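Local coordinates for regulatory protein of LacI family (Chloroflexus aggregans, PDB 3BBL) that probably controls transcription as a DNA-binding LacI-family regulator, its periplasmic-binding-protein-like portion likely taking up a small effector molecule between two lobes, at residues A103-D108 with I268-S273; L23-S28 with Q241-A246; D108-T113 with R143-L148; S71-N76 with G94-D99. All coordinates share one frame; numbering follows the deposited sequence.

Contact 1: A103-D108 with I268-S273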
loop_
_atom_site.group_PDB
_atom_site.type_symbol
_atom_site.label_atom_id
_atom_site.label_comp_id
_atom_site.label_asym_id
_atom_site.label_seq_id
_atom_site.Cartn_x
_atom_site.Cartn_y
_atom_site.Cartn_z
ATOM N N ALA A 103 10.566 20.537 16.400
ATOM C CA ALA A 103 11.179 19.221 16.242
ATOM C C ALA A 103 10.670 18.505 14.992
ATOM O O ALA A 103 9.468 18.473 14.731
ATOM C CB ALA A 103 10.909 18.367 17.472
ATOM N N TRP A 104 11.587 17.935 14.216
ATOM C CA TRP A 104 11.189 17.217 13.017
ATOM C C TRP A 104 12.162 16.184 12.489
ATOM O O TRP A 104 13.366 16.214 12.772
ATOM C CB TRP A 104 10.853 18.190 11.873
ATOM C CG TRP A 104 11.955 19.160 11.466
ATOM C CD1 TRP A 104 12.000 20.499 11.735
ATOM C CD2 TRP A 104 13.121 18.873 10.677
ATOM N NE1 TRP A 104 13.114 21.066 11.160
ATOM C CE2 TRP A 104 13.819 20.094 10.508
ATOM C CE3 TRP A 104 13.643 17.709 10.099
ATOM C CZ2 TRP A 104 15.012 20.180 9.781
ATOM C CZ3 TRP A 104 14.834 17.796 9.373
ATOM C CH2 TRP A 104 15.502 19.027 9.225
ATOM N N VAL A 105 11.597 15.256 11.725
ATOM C CA VAL A 105 12.339 14.208 11.055
ATOM C C VAL A 105 11.879 14.333 9.605
ATOM O O VAL A 105 10.685 14.484 9.341
ATOM C CB VAL A 105 11.968 12.804 11.573
ATOM C CG1 VAL A 105 12.705 11.744 10.761
ATOM C CG2 VAL A 105 12.318 12.673 13.051
ATOM N N ASP A 106 12.822 14.291 8.671
ATOM C CA ASP A 106 12.476 14.398 7.265
ATOM C C ASP A 106 13.476 13.687 6.373
ATOM O O ASP A 106 14.595 13.388 6.781
ATOM C CB ASP A 106 12.392 15.869 6.849
ATOM C CG ASP A 106 11.548 16.072 5.602
ATOM O OD1 ASP A 106 11.151 15.068 4.985
ATOM O OD2 ASP A 106 11.281 17.231 5.238
ATOM N N ILE A 107 13.046 13.412 5.148
ATOM C CA ILE A 107 13.889 12.763 4.164
ATOM C C ILE A 107 14.457 13.875 3.283
ATOM O O ILE A 107 13.744 14.810 2.923
ATOM C CB ILE A 107 13.071 11.791 3.284
ATOM C CG1 ILE A 107 12.244 10.847 4.169
ATOM C CG2 ILE A 107 14.003 11.002 2.374
ATOM C CD1 ILE A 107 13.059 10.038 5.175
ATOM N N ASP A 108 15.740 13.783 2.950
ATOM C CA ASP A 108 16.378 14.789 2.105
ATOM C C ASP A 108 15.940 14.578 0.645
ATOM O O ASP A 108 16.647 13.945 -0.138
ATOM C CB ASP A 108 17.905 14.677 2.216
ATOM C CG ASP A 108 18.631 15.859 1.585
ATOM O OD1 ASP A 108 18.030 16.559 0.741
ATOM O OD2 ASP A 108 19.814 16.076 1.924
ATOM N N ILE A 268 16.119 15.902 12.570
ATOM C CA ILE A 268 16.741 14.715 12.012
ATOM C C ILE A 268 16.454 14.588 10.523
ATOM O O ILE A 268 15.305 14.427 10.105
ATOM C CB ILE A 268 16.266 13.451 12.762
ATOM C CG1 ILE A 268 16.638 13.575 14.243
ATOM C CG2 ILE A 268 16.916 12.212 12.170
ATOM C CD1 ILE A 268 16.091 12.470 15.113
ATOM N N LEU A 269 17.518 14.683 9.729
ATOM C CA LEU A 269 17.418 14.595 8.276
ATOM C C LEU A 269 18.018 13.293 7.780
ATOM O O LEU A 269 19.213 13.063 7.920
ATOM C CB LEU A 269 18.144 15.772 7.621
ATOM C CG LEU A 269 18.101 15.821 6.094
ATOM C CD1 LEU A 269 16.669 16.012 5.626
ATOM C CD2 LEU A 269 18.984 16.950 5.591
ATOM N N LEU A 270 17.178 12.444 7.200
ATOM C CA LEU A 270 17.619 11.158 6.684
ATOM C C LEU A 270 17.851 11.222 5.175
ATOM O O LEU A 270 17.172 11.957 4.459
ATOM C CB LEU A 270 16.571 10.089 6.998
ATOM C CG LEU A 270 16.190 9.942 8.471
ATOM C CD1 LEU A 270 15.121 8.877 8.614
ATOM C CD2 LEU A 270 17.413 9.574 9.289
ATOM N N GLN A 271 18.807 10.436 4.694
ATOM C CA GLN A 271 19.127 10.402 3.279
ATOM C C GLN A 271 18.429 9.266 2.535
ATOM O O GLN A 271 18.319 8.150 3.043
ATOM C CB GLN A 271 20.641 10.260 3.085
ATOM C CG GLN A 271 21.449 11.436 3.587
ATOM C CD GLN A 271 20.984 12.752 2.993
ATOM O OE1 GLN A 271 20.527 13.642 3.712
ATOM N NE2 GLN A 271 21.092 12.881 1.676
ATOM N N PRO A 272 17.924 9.548 1.321
ATOM C CA PRO A 272 17.254 8.498 0.548
ATOM C C PRO A 272 18.315 7.727 -0.247
ATOM O O PRO A 272 19.488 8.093 -0.247
ATOM C CB PRO A 272 16.313 9.288 -0.350
ATOM C CG PRO A 272 17.116 10.520 -0.643
ATOM C CD PRO A 272 17.691 10.874 0.720
ATOM N N SER A 273 17.901 6.659 -0.917
ATOM C CA SER A 273 18.819 5.858 -1.713
ATOM C C SER A 273 18.294 5.717 -3.127
ATOM O O SER A 273 17.101 5.530 -3.333
ATOM C CB SER A 273 18.974 4.460 -1.120
ATOM O OG SER A 273 19.733 4.495 0.070
#
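The indole of Trp104 meets the backbone of Ile268 and Leu269 at an oblique slant, with ring atom CZ3 3.5 Å from Ile268 O and 4.3 Å from Leu269 CB. His267 stacks on the same ring and Phe102 meets it edge-to-face. A chi1 of 57° puts CG between the backbone N and the carbonyl carbon, and CE3 and CZ3 reach the Ile268 backbone. The backbones run parallel, the short strand axes 16° apart. Four hydrogen bonds alternate along them: Ile268 N to Trp104 O at 2.8 Å and almost straight (175°), then Asp106 N to Ile268 O, Leu270 N to Asp106 O, and Asp108 N to Leu270 O. Val105 and Ile268 lie side by side, pointing the same way, with Val105 CG2 4.0 Å from Ile268 CB. On that same face Ile107 CD1 rests 4.0 Å from Leu270 CB, and helix 243-258 packs there against Val105 and Leu270. Asp106 projects from the other face, where OD2 forms salt bridges with Arg95 and Arg138. Leu269, also on that face, brings CD1 to 3.6 Å from Asp108 N. Asp108 OD1 caps Ala111 N, and Asp108 O lies 3.4 Å from Pro272 CD, just past strand 104-107, where strand 267-275 is interrupted. Such parallel pairing of strands that pass between two alpha/beta lobes is typical of the hinge in periplasmic-binding-protein folds.

Contact 2: L23-S28 with Q241-A246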
loop_
_atom_site.group_PDB
_atom_site.type_symbol
_atom_site.label_atom_id
_atom_site.label_comp_id
_atom_site.label_asym_id
_atom_site.label_seq_id
_atom_site.Cartn_x
_atom_site.Cartn_y
_atom_site.Cartn_z
ATOM N N LEU A 23 1.930 4.135 4.506
ATOM C CA LEU A 23 1.258 4.130 5.794
ATOM C C LEU A 23 1.734 2.899 6.540
ATOM O O LEU A 23 2.068 2.957 7.719
ATOM C CB LEU A 23 -0.259 4.040 5.626
ATOM C CG LEU A 23 -0.994 3.733 6.936
ATOM C CD1 LEU A 23 -0.990 4.969 7.832
ATOM C CD2 LEU A 23 -2.410 3.295 6.643
ATOM N N ASP A 24 1.762 1.783 5.822
ATOM C CA ASP A 24 2.181 0.514 6.383
ATOM C C ASP A 24 3.604 0.543 6.923
ATOM O O ASP A 24 3.848 0.069 8.025
ATOM C CB ASP A 24 2.049 -0.588 5.337
ATOM C CG ASP A 24 2.541 -1.926 5.842
ATOM O OD1 ASP A 24 1.925 -2.474 6.781
ATOM O OD2 ASP A 24 3.551 -2.427 5.303
ATOM N N GLN A 25 4.541 1.099 6.159
ATOM C CA GLN A 25 5.931 1.164 6.609
ATOM C C GLN A 25 6.093 2.088 7.814
ATOM O O GLN A 25 6.718 1.733 8.812
ATOM C CB GLN A 25 6.848 1.672 5.495
ATOM C CG GLN A 25 7.022 0.749 4.312
ATOM C CD GLN A 25 7.927 1.351 3.242
ATOM O OE1 GLN A 25 7.644 2.425 2.705
ATOM N NE2 GLN A 25 9.015 0.658 2.928
ATOM N N PHE A 26 5.519 3.280 7.700
ATOM C CA PHE A 26 5.597 4.296 8.737
ATOM C C PHE A 26 4.886 3.933 10.045
ATOM O O PHE A 26 5.498 3.954 11.115
ATOM C CB PHE A 26 5.029 5.605 8.192
ATOM C CG PHE A 26 5.413 6.807 8.988
ATOM C CD1 PHE A 26 6.744 7.198 9.077
ATOM C CD2 PHE A 26 4.445 7.558 9.647
ATOM C CE1 PHE A 26 7.114 8.329 9.816
ATOM C CE2 PHE A 26 4.797 8.687 10.387
ATOM C CZ PHE A 26 6.143 9.073 10.470
ATOM N N LEU A 27 3.601 3.603 9.955
ATOM C CA LEU A 27 2.830 3.263 11.141
ATOM C C LEU A 27 3.284 1.961 11.798
ATOM O O LEU A 27 3.403 1.891 13.026
ATOM C CB LEU A 27 1.338 3.199 10.810
ATOM C CG LEU A 27 0.390 2.939 11.989
ATOM C CD1 LEU A 27 0.586 3.989 13.084
ATOM C CD2 LEU A 27 -1.040 2.953 11.491
ATOM N N SER A 28 3.542 0.932 10.997
ATOM C CA SER A 28 3.997 -0.338 11.558
ATOM C C SER A 28 5.261 -0.090 12.363
ATOM O O SER A 28 5.394 -0.546 13.495
ATOM C CB SER A 28 4.291 -1.355 10.452
ATOM O OG SER A 28 3.101 -1.751 9.801
ATOM N N GLN A 241 12.983 5.961 -0.027
ATOM C CA GLN A 241 13.095 6.740 1.201
ATOM C C GLN A 241 13.024 5.771 2.378
ATOM O O GLN A 241 12.282 4.792 2.336
ATOM C CB GLN A 241 11.955 7.760 1.301
ATOM C CG GLN A 241 11.927 8.791 0.188
ATOM C CD GLN A 241 10.968 9.929 0.478
ATOM O OE1 GLN A 241 9.791 9.710 0.742
ATOM N NE2 GLN A 241 11.470 11.155 0.427
ATOM N N PRO A 242 13.809 6.021 3.436
ATOM C CA PRO A 242 13.807 5.142 4.612
ATOM C C PRO A 242 12.631 5.480 5.539
ATOM O O PRO A 242 12.803 6.073 6.604
ATOM C CB PRO A 242 15.163 5.429 5.231
ATOM C CG PRO A 242 15.303 6.905 4.995
ATOM C CD PRO A 242 14.821 7.085 3.571
ATOM N N ILE A 243 11.434 5.094 5.110
ATOM C CA ILE A 243 10.213 5.366 5.850
ATOM C C ILE A 243 10.154 4.676 7.208
ATOM O O ILE A 243 9.693 5.273 8.180
ATOM C CB ILE A 243 8.970 4.972 5.010
ATOM C CG1 ILE A 243 9.018 5.701 3.661
ATOM C CG2 ILE A 243 7.677 5.312 5.761
ATOM C CD1 ILE A 243 9.217 7.209 3.780
ATOM N N ALA A 244 10.619 3.434 7.282
ATOM C CA ALA A 244 10.601 2.721 8.553
ATOM C C ALA A 244 11.509 3.434 9.553
ATOM O O ALA A 244 11.110 3.693 10.687
ATOM C CB ALA A 244 11.052 1.273 8.364
ATOM N N GLU A 245 12.722 3.767 9.122
ATOM C CA GLU A 245 13.666 4.453 9.995
ATOM C C GLU A 245 13.106 5.802 10.441
ATOM O O GLU A 245 13.255 6.198 11.596
ATOM C CB GLU A 245 15.013 4.641 9.290
ATOM C CG GLU A 245 16.015 5.458 10.094
ATOM C CD GLU A 245 17.395 5.551 9.439
ATOM O OE1 GLU A 245 17.467 5.627 8.186
ATOM O OE2 GLU A 245 18.412 5.564 10.179
ATOM N N ALA A 246 12.454 6.506 9.526
ATOM C CA ALA A 246 11.871 7.792 9.855
ATOM C C ALA A 246 10.797 7.609 10.926
ATOM O O ALA A 246 10.638 8.444 11.815
ATOM C CB ALA A 246 11.269 8.427 8.606
#
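Phe26 has CG anti to the backbone N (chi1 -163°), and its ring atoms CD1 and CE1 meet the backbone of Ile243 and Ala246; Ile243, whose CG1 is anti to the carbonyl carbon (chi1 -56°), has its other branch, CG2, directed at helix 23-36. The two side chains cross at about a right angle. Ile243 CG2 touches the base of the phenylalanine, 3.6 Å from Phe26 CB and 3.5 Å from Phe26 N. Farther out, Ile243 O sits in the plane of the ring at its edge, 3.6 Å from Phe26 CD1. The next ring atom, CE1, reaches the end of the segment, 4.3 Å from Ala246 CB. Phe93 of strand 90-93 stacks on this ring and also touches Ile243 and Ala246, so both helices pack on the same strand, as in the layered alpha/beta architecture of periplasmic-binding-protein-like regulators. Pro242, at the centre of an inverse gamma turn, takes the N-cap position of helix 243-258. Gln25 approaches Ile243 from the exposed side, also at about a right angle: Gln25 CB is 3.7 Å from Ile243 CG2, and Gln25 OE1 is 3.7 Å from Ile243 CG1. No hydrogen bond joins the two segments, although Ala244 O accepts one from Ser29 OG. The second subunit meets helix 23-36 through Leu27 against its own Leu27, and Trp11 of that subunit bonds to Ser28 OG.

Contact 3: D108-T113 with R143-L148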
loop_
_atom_site.group_PDB
_atom_site.type_symbol
_atom_site.label_atom_id
_atom_site.label_comp_id
_atom_site.label_asym_id
_atom_site.label_seq_id
_atom_site.Cartn_x
_atom_site.Cartn_y
_atom_site.Cartn_z
ATOM N N ASP A 108 15.740 13.783 2.950
ATOM C CA ASP A 108 16.378 14.789 2.105
ATOM C C ASP A 108 15.940 14.578 0.645
ATOM O O ASP A 108 16.647 13.945 -0.138
ATOM C CB ASP A 108 17.905 14.677 2.216
ATOM C CG ASP A 108 18.631 15.859 1.585
ATOM O OD1 ASP A 108 18.030 16.559 0.741
ATOM O OD2 ASP A 108 19.814 16.076 1.924
ATOM N N GLY A 109 14.766 15.103 0.299
ATOM C CA GLY A 109 14.256 14.971 -1.053
ATOM C C GLY A 109 15.231 15.502 -2.092
ATOM O O GLY A 109 15.507 14.848 -3.101
ATOM N N THR A 110 15.757 16.695 -1.843
ATOM C CA THR A 110 16.708 17.322 -2.748
ATOM C C THR A 110 17.857 16.382 -3.112
ATOM O O THR A 110 18.179 16.204 -4.289
ATOM C CB THR A 110 17.278 18.618 -2.115
ATOM O OG1 THR A 110 16.206 19.542 -1.913
ATOM C CG2 THR A 110 18.330 19.269 -3.010
ATOM N N ALA A 111 18.471 15.776 -2.103
ATOM C CA ALA A 111 19.585 14.863 -2.328
ATOM C C ALA A 111 19.158 13.663 -3.179
ATOM O O ALA A 111 19.953 13.118 -3.947
ATOM C CB ALA A 111 20.145 14.389 -0.997
ATOM N N GLY A 112 17.896 13.263 -3.034
ATOM C CA GLY A 112 17.379 12.136 -3.787
ATOM C C GLY A 112 17.369 12.378 -5.281
ATOM O O GLY A 112 17.914 11.590 -6.042
ATOM N N THR A 113 16.743 13.469 -5.705
ATOM C CA THR A 113 16.669 13.805 -7.118
ATOM C C THR A 113 18.042 14.192 -7.669
ATOM O O THR A 113 18.376 13.850 -8.795
ATOM C CB THR A 113 15.692 14.953 -7.353
ATOM O OG1 THR A 113 16.030 16.046 -6.491
ATOM C CG2 THR A 113 14.285 14.520 -7.041
ATOM N N ARG A 143 12.320 18.316 -3.954
ATOM C CA ARG A 143 12.703 17.360 -4.977
ATOM C C ARG A 143 13.098 18.033 -6.290
ATOM O O ARG A 143 14.044 17.613 -6.942
ATOM C CB ARG A 143 11.569 16.363 -5.191
ATOM C CG ARG A 143 11.311 15.510 -3.950
ATOM C CD ARG A 143 10.150 14.554 -4.143
ATOM N NE ARG A 143 9.897 13.786 -2.940
ATOM C CZ ARG A 143 8.894 12.927 -2.798
ATOM N NH1 ARG A 143 8.037 12.714 -3.787
ATOM N NH2 ARG A 143 8.751 12.278 -1.659
ATOM N N LEU A 144 12.383 19.082 -6.669
ATOM C CA LEU A 144 12.705 19.793 -7.891
ATOM C C LEU A 144 14.066 20.470 -7.762
ATOM O O LEU A 144 14.835 20.530 -8.727
ATOM C CB LEU A 144 11.638 20.841 -8.198
ATOM C CG LEU A 144 11.921 21.730 -9.411
ATOM C CD1 LEU A 144 12.203 20.883 -10.638
ATOM C CD2 LEU A 144 10.734 22.644 -9.650
ATOM N N GLN A 145 14.365 20.958 -6.560
ATOM C CA GLN A 145 15.624 21.644 -6.288
ATOM C C GLN A 145 16.835 20.770 -6.611
ATOM O O GLN A 145 17.817 21.250 -7.184
ATOM C CB GLN A 145 15.662 22.090 -4.817
ATOM C CG GLN A 145 16.848 22.966 -4.421
ATOM C CD GLN A 145 17.009 24.185 -5.318
ATOM O OE1 GLN A 145 16.042 24.907 -5.600
ATOM N NE2 GLN A 145 18.238 24.425 -5.763
ATOM N N GLY A 146 16.759 19.494 -6.246
ATOM C CA GLY A 146 17.858 18.579 -6.514
ATOM C C GLY A 146 18.159 18.468 -7.999
ATOM O O GLY A 146 19.316 18.363 -8.410
ATOM N N TYR A 147 17.102 18.491 -8.802
ATOM C CA TYR A 147 17.211 18.428 -10.252
ATOM C C TYR A 147 17.956 19.677 -10.759
ATOM O O TYR A 147 18.934 19.577 -11.504
ATOM C CB TYR A 147 15.801 18.363 -10.856
ATOM C CG TYR A 147 15.725 18.618 -12.346
ATOM C CD1 TYR A 147 15.956 17.599 -13.260
ATOM C CD2 TYR A 147 15.406 19.879 -12.838
ATOM C CE1 TYR A 147 15.862 17.832 -14.634
ATOM C CE2 TYR A 147 15.316 20.126 -14.197
ATOM C CZ TYR A 147 15.542 19.100 -15.093
ATOM O OH TYR A 147 15.431 19.337 -16.442
ATOM N N LEU A 148 17.481 20.851 -10.351
ATOM C CA LEU A 148 18.092 22.107 -10.755
ATOM C C LEU A 148 19.571 22.136 -10.397
ATOM O O LEU A 148 20.405 22.542 -11.208
ATOM C CB LEU A 148 17.374 23.286 -10.095
ATOM C CG LEU A 148 15.878 23.381 -10.413
ATOM C CD1 LEU A 148 15.259 24.529 -9.636
ATOM C CD2 LEU A 148 15.677 23.562 -11.912
#
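Thr113 and Arg143 cross at about a right angle, the threonine directing both its branches at the neighbouring helix. Its OG1 stands between its own backbone N and carbonyl carbon (chi1 52°) and donates to Arg143 O over 2.6 Å, lying in the carbonyl plane on a lone pair. The methyl group lies against the aliphatic root of the arginine, Thr113 CG2 being 3.8 Å from Arg143 CB. A valine in place of Thr113 would probably leave Arg143 O without its bond to helix 109-123 and set a methyl group against a carbonyl oxygen. Close approach is possible because Gly146 lies where the helices meet: its CA is 3.3 Å from Thr110 O in a CA-H...O contact and 3.1 Å from Thr113 OG1. A CB modelled on Gly146 would come within 2.0 Å of each of those oxygens, which accounts for the absence of a side chain there. The segment axes accordingly approach to 6.5 Å and cross at -43°. These are neighbouring helices of the carboxy-terminal lobe, a Rossmann-like alpha/beta unit; Thr113 and Arg143 both touch Phe223 on strand 219-223, while Tyr147 packs on Ile130 and bonds through OH to Ile128 O. Thr110 lies side by side with Gln145 and points the same way. Its methyl CG2 packs 3.6 Å from Gly146 CA, and its OG1 bonds to Asp142 O. Beyond Gly109, whose CA is 4.2 Å from Arg143 CG, the arginine chain stays extended from CG to NE, and NH1 makes weak polar contacts with Asp224 and Leu195 O.

Contact 4: S71-N76 with G94-D99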
loop_
_atom_site.group_PDB
_atom_site.type_symbol
_atom_site.label_atom_id
_atom_site.label_comp_id
_atom_site.label_asym_id
_atom_site.label_seq_id
_atom_site.Cartn_x
_atom_site.Cartn_y
_atom_site.Cartn_z
ATOM N N SER A 71 2.160 14.256 9.785
ATOM C CA SER A 71 2.654 13.926 8.447
ATOM C C SER A 71 1.889 14.799 7.451
ATOM O O SER A 71 0.911 15.442 7.832
ATOM C CB SER A 71 2.471 12.435 8.137
ATOM O OG SER A 71 1.125 12.036 8.229
ATOM N N SER A 72 2.329 14.826 6.192
ATOM C CA SER A 72 1.703 15.666 5.164
ATOM C C SER A 72 1.846 17.124 5.581
ATOM O O SER A 72 0.866 17.865 5.644
ATOM C CB SER A 72 0.213 15.350 4.996
ATOM O OG SER A 72 0.015 14.145 4.288
ATOM N N ILE A 73 3.073 17.530 5.867
ATOM C CA ILE A 73 3.325 18.895 6.301
ATOM C C ILE A 73 3.406 19.883 5.150
ATOM O O ILE A 73 4.234 19.741 4.259
ATOM C CB ILE A 73 4.646 18.999 7.090
ATOM C CG1 ILE A 73 4.753 17.854 8.104
ATOM C CG2 ILE A 73 4.723 20.357 7.777
ATOM C CD1 ILE A 73 3.674 17.860 9.170
ATOM N N ASN A 74 2.543 20.890 5.182
ATOM C CA ASN A 74 2.542 21.932 4.159
ATOM C C ASN A 74 3.243 23.164 4.711
ATOM O O ASN A 74 3.643 23.182 5.868
ATOM C CB ASN A 74 1.112 22.302 3.761
ATOM C CG ASN A 74 0.450 21.234 2.921
ATOM O OD1 ASN A 74 1.032 20.746 1.946
ATOM N ND2 ASN A 74 -0.775 20.866 3.284
ATOM N N TYR A 75 3.410 24.187 3.881
ATOM C CA TYR A 75 4.038 25.421 4.344
ATOM C C TYR A 75 3.067 26.056 5.334
ATOM O O TYR A 75 1.850 25.963 5.154
ATOM C CB TYR A 75 4.275 26.393 3.181
ATOM C CG TYR A 75 5.376 26.003 2.225
ATOM C CD1 TYR A 75 5.087 25.659 0.905
ATOM C CD2 TYR A 75 6.710 26.017 2.624
ATOM C CE1 TYR A 75 6.101 25.344 0.004
ATOM C CE2 TYR A 75 7.734 25.707 1.733
ATOM C CZ TYR A 75 7.419 25.375 0.423
ATOM O OH TYR A 75 8.426 25.086 -0.468
ATOM N N ASN A 76 3.601 26.704 6.367
ATOM C CA ASN A 76 2.766 27.344 7.387
ATOM C C ASN A 76 1.643 26.382 7.767
ATOM O O ASN A 76 0.460 26.715 7.650
ATOM C CB ASN A 76 2.143 28.645 6.859
ATOM C CG ASN A 76 3.163 29.584 6.248
ATOM O OD1 ASN A 76 4.229 29.823 6.817
ATOM N ND2 ASN A 76 2.830 30.135 5.082
ATOM N N GLY A 94 8.527 15.885 8.322
ATOM C CA GLY A 94 8.581 16.775 7.177
ATOM C C GLY A 94 8.685 18.219 7.628
ATOM O O GLY A 94 7.977 18.637 8.537
ATOM N N ARG A 95 9.571 18.982 6.996
ATOM C CA ARG A 95 9.774 20.388 7.336
ATOM C C ARG A 95 8.627 21.284 6.870
ATOM O O ARG A 95 7.730 20.843 6.152
ATOM C CB ARG A 95 11.087 20.876 6.721
ATOM C CG ARG A 95 12.326 20.255 7.339
ATOM C CD ARG A 95 13.462 20.162 6.335
ATOM N NE ARG A 95 13.158 19.196 5.281
ATOM C CZ ARG A 95 13.983 18.882 4.291
ATOM N NH1 ARG A 95 15.171 19.463 4.210
ATOM N NH2 ARG A 95 13.627 17.977 3.389
ATOM N N SER A 96 8.668 22.546 7.291
ATOM C CA SER A 96 7.655 23.529 6.922
ATOM C C SER A 96 8.187 24.932 7.197
ATOM O O SER A 96 8.498 25.269 8.340
ATOM C CB SER A 96 6.376 23.301 7.722
ATOM O OG SER A 96 5.395 24.260 7.373
ATOM N N ASN A 97 8.290 25.752 6.156
ATOM C CA ASN A 97 8.806 27.109 6.324
ATOM C C ASN A 97 10.242 27.098 6.846
ATOM O O ASN A 97 10.495 26.732 7.997
ATOM C CB ASN A 97 7.928 27.902 7.292
ATOM C CG ASN A 97 6.815 28.643 6.593
ATOM O OD1 ASN A 97 5.972 28.038 5.928
ATOM N ND2 ASN A 97 6.803 29.965 6.738
ATOM N N PRO A 98 11.195 27.518 6.003
ATOM C CA PRO A 98 12.623 27.574 6.327
ATOM C C PRO A 98 12.993 27.830 7.792
ATOM O O PRO A 98 13.214 26.885 8.546
ATOM C CB PRO A 98 13.131 28.655 5.382
ATOM C CG PRO A 98 12.359 28.337 4.134
ATOM C CD PRO A 98 10.947 28.092 4.664
ATOM N N ASP A 99 13.060 29.092 8.205
ATOM C CA ASP A 99 13.441 29.379 9.585
ATOM C C ASP A 99 12.328 29.262 10.629
ATOM O O ASP A 99 12.304 30.009 11.609
ATOM C CB ASP A 99 14.140 30.751 9.688
ATOM C CG ASP A 99 13.283 31.896 9.183
ATOM O OD1 ASP A 99 12.185 32.114 9.741
ATOM O OD2 ASP A 99 13.716 32.582 8.231
#
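Asn97 OD1 accepts a hydrogen bond from Asn76 N over 2.8 Å, with the donor 42° above the amide carbonyl plane and an N-H...O angle of 135°. An alanine at Asn97 would probably leave Asn76 N without this acceptor and weaken the hold between the two loops at that end. A second bond comes from Ser96, whose OG, anti to its backbone N, donates to Asn74 O at a modelled length of 2.5 Å, which is short. The Tyr75 ring presents its edge to Asn97 N, 3.9 Å from Tyr75 CD2, and its plane stands 70° from the Asn97 amide. Ile73 packs on the backbone and side chain of 94-96: its CG2 is 3.4 Å from Ser96 CB, and its CG1 is 3.3 Å from Gly94 O. Gly94 adopts backbone angles that would press a CB against the preceding carbonyl oxygen. The loops follow the neighbouring parallel strands 67-70 and 90-93. Nearby, Arg95 bridges to Asp106, while Tyr75 OH bonds to Asn141 and Ile73 O to Arg138. Loops at the carboxy-terminal ends of parallel strands usually line the cleft between lobes in the periplasmic-binding-protein fold, and this polar cluster is consistent with that position.

Overall arrangement
Contacts 2 and 3 are the buried ones, while 1 and 4 are partly so. Contact 1 is mainly backbone hydrogen bonding between strands, its centre about 10 Å from the chain's centre. Contact 2 is chiefly apolar and has no bond between its segments; contact 3 is a helix pair at glycine, with one hydroxyl bond; contact 4 joins loops through polar side chains bonded to backbone atoms, with Ile73 packed beside them. Asp108 belongs to both contacts 1 and 3, following a strand and capping a helix. The 243-258 helix of contact 2 packs on contact 1, and the Arg95-Asp106 salt bridge joins contact 1 to contact 4. Contacts 2 and 3 lie on opposite sides of the chain's centre.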